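Local coordinates for putative Glycerophosphoryl diester phosphodiesterase (PDB 3L12), which belongs to the glycerophosphoryl diester phosphodiesterase family of TIM-barrel proteins and carries a magnesium ion on acidic side chains, at residues A[16-21]-A[303-308]. Residues are numbered along the deposited sequence; the frame is centred on the assembly and turned at random.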
ATOM      1  N   SER A  16      26.181   3.935  -4.769  1.00  7.18           N
ATOM      2  CA  SER A  16      24.936   4.652  -5.057  1.00  9.10           C
ATOM      3  C   SER A  16      23.671   3.936  -4.655  1.00  8.45           C
ATOM      4  O   SER A  16      22.595   4.497  -4.831  1.00  7.83           O
ATOM      5  CB  SER A  16      24.847   4.864  -6.549  1.00  8.47           C
ATOM      6  OG  SER A  16      25.981   5.549  -7.053  1.00 10.95           O
ATOM      7  N   VAL A  17      23.804   2.715  -4.137  1.00  7.27           N
ATOM      8  CA  VAL A  17      22.641   1.852  -3.924  1.00  7.85           C
ATOM      9  C   VAL A  17      22.608   1.127  -2.582  1.00  7.89           C
ATOM     10  O   VAL A  17      23.621   0.551  -2.142  1.00  8.74           O
ATOM     11  CB  VAL A  17      22.629   0.743  -4.998  1.00 11.82           C
ATOM     12  CG1 VAL A  17      21.585  -0.356  -4.702  1.00 12.64           C
ATOM     13  CG2 VAL A  17      22.350   1.335  -6.369  1.00 15.73           C
ATOM     14  N   VAL A  18      21.460   1.232  -1.912  1.00  6.71           N
ATOM     15  CA  VAL A  18      21.105   0.448  -0.774  1.00  7.26           C
ATOM     16  C   VAL A  18      19.833  -0.311  -1.193  1.00  7.91           C
ATOM     17  O   VAL A  18      18.821   0.280  -1.568  1.00  7.05           O
ATOM     18  CB  VAL A  18      20.862   1.268   0.508  1.00  8.38           C
ATOM     19  CG1 VAL A  18      20.436   0.307   1.663  1.00  8.51           C
ATOM     20  CG2 VAL A  18      22.088   2.047   0.842  1.00  8.66           C
ATOM     21  N   ARG A  19      19.891  -1.630  -1.104  1.00  7.13           N
ATOM     22  CA  ARG A  19      18.744  -2.448  -1.502  1.00  7.25           C
ATOM     23  C   ARG A  19      17.621  -2.329  -0.474  1.00  6.43           C
ATOM     24  O   ARG A  19      17.892  -2.090   0.735  1.00  7.68           O
ATOM     25  CB  ARG A  19      19.128  -3.929  -1.671  1.00  7.13           C
ATOM     26  CG  ARG A  19      20.255  -4.191  -2.647  1.00  7.90           C
ATOM     27  CD  ARG A  19      19.957  -3.707  -4.042  1.00  8.66           C
ATOM     28  NE  ARG A  19      21.158  -3.942  -4.853  1.00 10.36           N
ATOM     29  CZ  ARG A  19      21.237  -3.725  -6.153  1.00 12.79           C
ATOM     30  NH1 ARG A  19      20.209  -3.265  -6.821  1.00 13.45           N
ATOM     31  NH2 ARG A  19      22.368  -3.988  -6.795  1.00 13.95           N
ATOM     32  N   VAL A  20      16.393  -2.471  -0.975  1.00  7.10           N
ATOM     33  CA  VAL A  20      15.164  -2.396  -0.142  1.00  7.24           C
ATOM     34  C   VAL A  20      14.474  -3.755  -0.225  1.00  7.05           C
ATOM     35  O   VAL A  20      14.081  -4.205  -1.290  1.00  7.12           O
ATOM     36  CB  VAL A  20      14.228  -1.264  -0.524  1.00  7.96           C
ATOM     37  CG1 VAL A  20      12.953  -1.250   0.369  1.00  8.02           C
ATOM     38  CG2 VAL A  20      14.955   0.124  -0.394  1.00  9.52           C
ATOM     39  N   ILE A  21      14.395  -4.422   0.929  1.00  7.99           N
ATOM     40  CA  ILE A  21      13.778  -5.736   1.027  1.00  6.85           C
ATOM     41  C   ILE A  21      12.472  -5.586   1.807  1.00  5.00           C
ATOM     42  O   ILE A  21      12.464  -5.133   2.932  1.00  8.85           O
ATOM     43  CB  ILE A  21      14.686  -6.789   1.616  1.00  7.71           C
ATOM     44  CG1 ILE A  21      16.034  -6.904   0.858  1.00 10.05           C
ATOM     45  CG2 ILE A  21      13.973  -8.205   1.628  1.00  8.51           C
ATOM     46  CD1 ILE A  21      17.152  -6.043   1.430  1.00 10.18           C
ATOM     47  N   ARG A 303      11.776   6.689   0.168  1.00  6.24           N
ATOM     48  CA  ARG A 303      11.842   8.153   0.256  1.00  4.81           C
ATOM     49  C   ARG A 303      13.076   8.686   0.992  1.00  6.40           C
ATOM     50  O   ARG A 303      13.666   9.694   0.590  1.00  5.33           O
ATOM     51  CB  ARG A 303      10.537   8.675   0.829  1.00  6.71           C
ATOM     52  CG  ARG A 303       9.418   8.596  -0.177  1.00  8.57           C
ATOM     53  CD  ARG A 303       9.478   9.728  -1.275  1.00  6.64           C
ATOM     54  NE  ARG A 303       9.358  11.006  -0.577  1.00  6.69           N
ATOM     55  CZ  ARG A 303       8.221  11.527  -0.151  1.00  7.15           C
ATOM     56  NH1 ARG A 303       7.041  11.068  -0.586  1.00  6.80           N
ATOM     57  NH2 ARG A 303       8.267  12.557   0.671  1.00  6.78           N
ATOM     58  N   ILE A 304      13.488   7.967   2.000  1.00  4.95           N
ATOM     59  CA  ILE A 304      14.711   8.331   2.750  1.00  5.60           C
ATOM     60  C   ILE A 304      15.934   8.100   1.867  1.00  6.24           C
ATOM     61  O   ILE A 304      16.778   8.969   1.770  1.00  5.07           O
ATOM     62  CB  ILE A 304      14.817   7.606   4.095  1.00  6.87           C
ATOM     63  CG1 ILE A 304      13.812   8.213   5.094  1.00  7.14           C
ATOM     64  CG2 ILE A 304      16.225   7.675   4.623  1.00  6.74           C
ATOM     65  CD1 ILE A 304      13.539   7.338   6.251  1.00  8.20           C
ATOM     66  N   LEU A 305      15.961   6.992   1.118  1.00  5.26           N
ATOM     67  CA  LEU A 305      17.092   6.762   0.195  1.00  5.89           C
ATOM     68  C   LEU A 305      17.155   7.838  -0.883  1.00  5.82           C
ATOM     69  O   LEU A 305      18.209   8.416  -1.132  1.00  4.70           O
ATOM     70  CB  LEU A 305      17.091   5.353  -0.390  1.00  5.47           C
ATOM     71  CG  LEU A 305      17.245   4.200   0.610  1.00  5.12           C
ATOM     72  CD1 LEU A 305      17.054   2.837  -0.053  1.00  6.99           C
ATOM     73  CD2 LEU A 305      18.612   4.258   1.322  1.00  5.74           C
ATOM     74  N   ILE A 306      16.010   8.181  -1.465  1.00  4.44           N
ATOM     75  CA  ILE A 306      15.987   9.261  -2.447  1.00  5.93           C
ATOM     76  C   ILE A 306      16.452  10.600  -1.838  1.00  5.76           C
ATOM     77  O   ILE A 306      17.194  11.337  -2.450  1.00  5.22           O
ATOM     78  CB  ILE A 306      14.551   9.446  -3.054  1.00  5.51           C
ATOM     79  CG1 ILE A 306      14.125   8.257  -3.926  1.00  7.34           C
ATOM     80  CG2 ILE A 306      14.428  10.772  -3.810  1.00  5.06           C
ATOM     81  CD1 ILE A 306      15.035   7.932  -5.079  1.00  6.43           C
ATOM     82  N   ASP A 307      16.011  10.901  -0.623  1.00  6.04           N
ATOM     83  CA  ASP A 307      16.430  12.108   0.060  1.00  6.43           C
ATOM     84  C   ASP A 307      17.977  12.153   0.269  1.00  6.53           C
ATOM     85  O   ASP A 307      18.607  13.230   0.261  1.00  7.06           O
ATOM     86  CB  ASP A 307      15.757  12.210   1.418  1.00  9.33           C
ATOM     87  CG  ASP A 307      16.134  13.508   2.112  1.00 11.63           C
ATOM     88  OD1 ASP A 307      15.599  14.565   1.686  1.00 10.02           O
ATOM     89  OD2 ASP A 307      17.052  13.475   2.992  1.00 14.51           O
HETATM   90  N   MSE A 308      18.561  10.977   0.418  1.00  4.55           N
HETATM   91  CA  MSE A 308      20.022  10.796   0.553  1.00  3.60           C
HETATM   92  C   MSE A 308      20.746  10.659  -0.769  1.00  4.87           C
HETATM   93  O   MSE A 308      21.958  10.435  -0.800  1.00  6.40           O
HETATM   94  CB  MSE A 308      20.340   9.523   1.427  1.00  5.75           C
HETATM   95  CG  MSE A 308      19.770   9.671   2.794  1.00  6.80           C
HETATM   96 SE   MSE A 308      19.991   8.108   3.894  0.75  4.31          SE
HETATM   97  CE  MSE A 308      21.897   8.142   4.225  1.00  9.82           C
TER
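Leu305 meets Val18 and Val20 with both branches of its fork, and no hydrogen bond joins 16-21 to 303-308. One methyl, CD1, reaches Val20: Leu305 CD1 to Val20 CG2 is 3.4 Å, short for two methyl carbons and a sign of close packing at this point. The same CD1 lies against the backbone, with Val18 O at 3.5 Å from Leu305 CD1. The other methyl goes to Val18, Leu305 CD2 standing 3.8 Å from Val18 CB. The two approaches differ: the side chains of Val18 and Leu305 lie nearly perpendicular, whereas those of Val20 and Leu305 run past each other in opposite directions. A Val20 chi1 of 179° sets CG1 anti to the backbone N and CG2 anti to the carbonyl carbon, and it is CG2 that faces Leu305.

The alternation runs from Val18, just before strand 19-23, into the strand: Val18 and Val20 point toward the helix, and Arg19 between them points away. Side chains of strand 292-295 and the C-terminal loop add to the packing, Ile293 and Leu310 touching Val18, and Thr295 and Trp312 touching Val20. Leu305 thus packs between helix 298-307 and the barrel wall, where strands 19-23 and 292-295 pair in parallel and close the TIM barrel.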